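PDB 2D2E: SufC protein from Thermus thermophilus, which probably binds and hydrolyses ATP as the cytoplasmic ABC-type ATPase of the Suf system for iron-sulfur cluster assembly. Local coordinates for residues A[125-136]-A[151-159]. Sequence-based numbering, arbitrary orientation.
Sequences ALELLDWDESYL and RNEILQLLV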
loop_
_atom_site.group_PDB
_atom_site.type_symbol
_atom_site.label_atom_id
_atom_site.label_comp_id
_atom_site.label_asym_id
_atom_site.label_seq_id
_atom_site.Cartn_x
_atom_site.Cartn_y
_atom_site.Cartn_z
ATOM N N ALA A 125 -6.348 9.140 15.381
ATOM C CA ALA A 125 -5.413 9.102 14.261
ATOM C C ALA A 125 -4.450 10.282 14.326
ATOM O O ALA A 125 -3.249 10.124 14.120
ATOM C CB ALA A 125 -6.175 9.109 12.932
ATOM N N LEU A 126 -4.971 11.471 14.620
ATOM C CA LEU A 126 -4.109 12.647 14.714
ATOM C C LEU A 126 -3.073 12.482 15.824
ATOM O O LEU A 126 -1.932 12.894 15.672
ATOM C CB LEU A 126 -4.946 13.900 14.974
ATOM C CG LEU A 126 -5.854 14.344 13.826
ATOM C CD1 LEU A 126 -6.750 15.481 14.312
ATOM C CD2 LEU A 126 -5.029 14.754 12.617
ATOM N N GLU A 127 -3.472 11.879 16.939
ATOM C CA GLU A 127 -2.542 11.662 18.050
ATOM C C GLU A 127 -1.402 10.731 17.624
ATOM O O GLU A 127 -0.227 10.987 17.899
ATOM C CB GLU A 127 -3.271 11.033 19.229
ATOM C CG GLU A 127 -4.178 11.984 19.974
ATOM C CD GLU A 127 -5.018 11.270 21.021
ATOM O OE1 GLU A 127 -4.536 10.271 21.597
ATOM O OE2 GLU A 127 -6.157 11.716 21.273
ATOM N N LEU A 128 -1.757 9.650 16.944
ATOM C CA LEU A 128 -0.757 8.691 16.499
ATOM C C LEU A 128 0.213 9.311 15.497
ATOM O O LEU A 128 1.400 8.990 15.494
ATOM C CB LEU A 128 -1.439 7.476 15.872
ATOM C CG LEU A 128 -2.153 6.527 16.835
ATOM C CD1 LEU A 128 -2.861 5.440 16.056
ATOM C CD2 LEU A 128 -1.139 5.913 17.799
ATOM N N LEU A 129 -0.296 10.195 14.644
ATOM C CA LEU A 129 0.520 10.859 13.634
ATOM C C LEU A 129 1.165 12.135 14.162
ATOM O O LEU A 129 2.011 12.729 13.499
ATOM C CB LEU A 129 -0.343 11.225 12.434
ATOM C CG LEU A 129 -0.946 10.059 11.665
ATOM C CD1 LEU A 129 -1.931 10.581 10.618
ATOM C CD2 LEU A 129 0.180 9.259 11.011
ATOM N N ASP A 130 0.757 12.547 15.362
ATOM C CA ASP A 130 1.243 13.782 15.963
ATOM C C ASP A 130 0.988 14.947 14.999
ATOM O O ASP A 130 1.887 15.753 14.725
ATOM C CB ASP A 130 2.740 13.698 16.285
ATOM C CG ASP A 130 3.242 14.934 17.028
ATOM O OD1 ASP A 130 4.453 15.235 16.945
ATOM O OD2 ASP A 130 2.423 15.601 17.703
ATOM N N TRP A 131 -0.241 15.018 14.471
ATOM C CA TRP A 131 -0.660 16.081 13.546
ATOM C C TRP A 131 -1.705 16.960 14.236
ATOM O O TRP A 131 -2.433 16.484 15.108
ATOM C CB TRP A 131 -1.286 15.498 12.267
ATOM C CG TRP A 131 -0.312 14.862 11.325
ATOM C CD1 TRP A 131 1.030 14.703 11.515
ATOM C CD2 TRP A 131 -0.614 14.248 10.065
ATOM N NE1 TRP A 131 1.583 14.028 10.455
ATOM C CE2 TRP A 131 0.598 13.741 9.546
ATOM C CE3 TRP A 131 -1.789 14.090 9.317
ATOM C CZ2 TRP A 131 0.669 13.063 8.323
ATOM C CZ3 TRP A 131 -1.715 13.414 8.091
ATOM C CH2 TRP A 131 -0.495 12.917 7.608
ATOM N N ASP A 132 -1.789 18.228 13.831
ATOM C CA ASP A 132 -2.742 19.162 14.438
ATOM C C ASP A 132 -4.119 19.063 13.800
ATOM O O ASP A 132 -4.238 18.920 12.588
ATOM C CB ASP A 132 -2.244 20.605 14.311
ATOM C CG ASP A 132 -3.183 21.616 14.984
ATOM O OD1 ASP A 132 -4.304 21.836 14.483
ATOM O OD2 ASP A 132 -2.800 22.188 16.027
ATOM N N GLU A 133 -5.157 19.143 14.627
ATOM C CA GLU A 133 -6.530 19.065 14.134
ATOM C C GLU A 133 -6.861 20.112 13.062
ATOM O O GLU A 133 -7.772 19.913 12.262
ATOM C CB GLU A 133 -7.502 19.181 15.315
ATOM C CG GLU A 133 -8.849 18.528 15.064
ATOM C CD GLU A 133 -9.649 18.315 16.339
ATOM O OE1 GLU A 133 -9.159 17.601 17.238
ATOM O OE2 GLU A 133 -10.764 18.867 16.436
ATOM N N SER A 134 -6.127 21.224 13.042
ATOM C CA SER A 134 -6.343 22.275 12.051
ATOM C C SER A 134 -6.156 21.764 10.614
ATOM O O SER A 134 -6.711 22.327 9.669
ATOM C CB SER A 134 -5.387 23.451 12.312
ATOM O OG SER A 134 -4.028 23.049 12.221
ATOM N N TYR A 135 -5.377 20.696 10.454
ATOM C CA TYR A 135 -5.140 20.102 9.137
ATOM C C TYR A 135 -6.447 19.687 8.445
ATOM O O TYR A 135 -6.582 19.803 7.222
ATOM C CB TYR A 135 -4.226 18.878 9.286
ATOM C CG TYR A 135 -4.120 18.034 8.035
ATOM C CD1 TYR A 135 -3.367 18.460 6.935
ATOM C CD2 TYR A 135 -4.809 16.823 7.936
ATOM C CE1 TYR A 135 -3.308 17.687 5.770
ATOM C CE2 TYR A 135 -4.762 16.074 6.785
ATOM C CZ TYR A 135 -4.019 16.488 5.713
ATOM O OH TYR A 135 -3.987 15.668 4.600
ATOM N N LEU A 136 -7.399 19.208 9.237
ATOM C CA LEU A 136 -8.691 18.760 8.721
ATOM C C LEU A 136 -9.517 19.866 8.070
ATOM O O LEU A 136 -10.481 19.582 7.355
ATOM C CB LEU A 136 -9.499 18.116 9.847
ATOM C CG LEU A 136 -9.118 16.694 10.278
ATOM C CD1 LEU A 136 -7.620 16.519 10.356
ATOM C CD2 LEU A 136 -9.759 16.417 11.612
ATOM N N ARG A 151 -0.348 12.813 2.209
ATOM C CA ARG A 151 -0.828 13.081 3.566
ATOM C C ARG A 151 -2.285 12.680 3.723
ATOM O O ARG A 151 -2.671 12.112 4.738
ATOM C CB ARG A 151 -0.688 14.561 3.921
ATOM C CG ARG A 151 0.723 14.991 4.268
ATOM C CD ARG A 151 0.735 16.345 4.986
ATOM N NE ARG A 151 0.093 16.278 6.303
ATOM C CZ ARG A 151 0.106 17.265 7.200
ATOM N NH1 ARG A 151 0.726 18.407 6.930
ATOM N NH2 ARG A 151 -0.497 17.112 8.371
ATOM N N ASN A 152 -3.099 13.006 2.719
ATOM C CA ASN A 152 -4.513 12.671 2.745
ATOM C C ASN A 152 -4.716 11.161 2.750
ATOM O O ASN A 152 -5.599 10.653 3.432
ATOM C CB ASN A 152 -5.228 13.270 1.530
ATOM C CG ASN A 152 -6.724 13.020 1.555
ATOM O OD1 ASN A 152 -7.182 11.872 1.584
ATOM N ND2 ASN A 152 -7.498 14.100 1.546
ATOM N N GLU A 153 -3.910 10.442 1.974
ATOM C CA GLU A 153 -4.032 8.988 1.924
ATOM C C GLU A 153 -3.628 8.354 3.256
ATOM O O GLU A 153 -4.207 7.349 3.668
ATOM C CB GLU A 153 -3.160 8.405 0.806
ATOM C CG GLU A 153 -3.531 8.877 -0.591
ATOM C CD GLU A 153 -2.750 8.159 -1.673
ATOM O OE1 GLU A 153 -1.569 7.823 -1.438
ATOM O OE2 GLU A 153 -3.317 7.944 -2.764
ATOM N N ILE A 154 -2.635 8.936 3.922
ATOM C CA ILE A 154 -2.168 8.389 5.212
ATOM C C ILE A 154 -3.215 8.620 6.304
ATOM O O ILE A 154 -3.375 7.804 7.201
ATOM C CB ILE A 154 -0.801 8.981 5.613
ATOM C CG1 ILE A 154 0.287 8.405 4.698
ATOM C CG2 ILE A 154 -0.491 8.691 7.083
ATOM C CD1 ILE A 154 0.356 6.849 4.719
ATOM N N LEU A 155 -3.943 9.736 6.231
ATOM C CA LEU A 155 -4.979 9.966 7.231
ATOM C C LEU A 155 -6.070 8.916 6.982
ATOM O O LEU A 155 -6.655 8.378 7.920
ATOM C CB LEU A 155 -5.546 11.398 7.124
ATOM C CG LEU A 155 -6.549 11.786 8.221
ATOM C CD1 LEU A 155 -5.992 11.477 9.613
ATOM C CD2 LEU A 155 -6.855 13.268 8.098
ATOM N N GLN A 156 -6.332 8.592 5.715
ATOM C CA GLN A 156 -7.340 7.573 5.421
ATOM C C GLN A 156 -6.853 6.216 5.945
ATOM O O GLN A 156 -7.634 5.412 6.451
ATOM C CB GLN A 156 -7.592 7.439 3.919
ATOM C CG GLN A 156 -8.288 8.621 3.326
ATOM C CD GLN A 156 -8.620 8.376 1.878
ATOM O OE1 GLN A 156 -9.356 7.437 1.550
ATOM N NE2 GLN A 156 -8.063 9.198 1.004
ATOM N N LEU A 157 -5.561 5.949 5.796
ATOM C CA LEU A 157 -5.004 4.677 6.274
ATOM C C LEU A 157 -5.306 4.452 7.753
ATOM O O LEU A 157 -5.730 3.370 8.148
ATOM C CB LEU A 157 -3.477 4.636 6.076
ATOM C CG LEU A 157 -2.754 3.370 6.570
ATOM C CD1 LEU A 157 -3.070 2.167 5.645
ATOM C CD2 LEU A 157 -1.242 3.620 6.586
ATOM N N LEU A 158 -5.074 5.473 8.572
ATOM C CA LEU A 158 -5.321 5.349 10.006
ATOM C C LEU A 158 -6.802 5.318 10.374
ATOM O O LEU A 158 -7.212 4.568 11.265
ATOM C CB LEU A 158 -4.635 6.492 10.759
ATOM C CG LEU A 158 -3.187 6.236 11.192
ATOM C CD1 LEU A 158 -2.622 7.491 11.779
ATOM C CD2 LEU A 158 -3.125 5.132 12.223
ATOM N N VAL A 159 -7.604 6.128 9.696
ATOM C CA VAL A 159 -9.036 6.186 9.994
ATOM C C VAL A 159 -9.865 4.994 9.517
ATOM O O VAL A 159 -10.774 4.529 10.230
ATOM C CB VAL A 159 -9.634 7.507 9.432
ATOM C CG1 VAL A 159 -11.147 7.534 9.593
ATOM C CG2 VAL A 159 -9.014 8.710 10.184
#
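The NH2 group of R151 is gripped between two aromatic rings: W131 CD2 lies 3.3 Å from R151 NH2, and Y135 CD1 lies 3.5 Å from the same nitrogen. The guanidinium rests nearly flat on Y135, planes 8° apart, in an offset stack, yet stands steeply, at 69°, to the indole, where its CZ sits over the six-membered ring in a cation-pi contact. A bend at chi3 turns the arginine into this slot, and Y135, its CG anti to the backbone N, lays its ring along it. The other indole face rests on L129 CB. No hydrogen bond joins the segments.

Beyond the cation, in the conformer of L155 described here, its CD2 meets the edge of the tyrosine ring, 3.7 Å from Y135 CE2. A125 CB lies 3.7 Å from L158 CB, where the two backbones run nearest, with V159 CG2 also in contact; L128 CD1 against L158 CD2 and L129 CD2 against I154 CG2 extend the apolar seam.

A Schellman motif with D130 at positive phi ends helix 115-129, and beyond it W131 and Y135 both lie against R151. The short stretches 125-129 and 151-159 cross at 117° in the ABC ATPase domain, with helix 97-109 touching Y135, N152 and V159, and helix 176-189 meeting W131, I154 and L158.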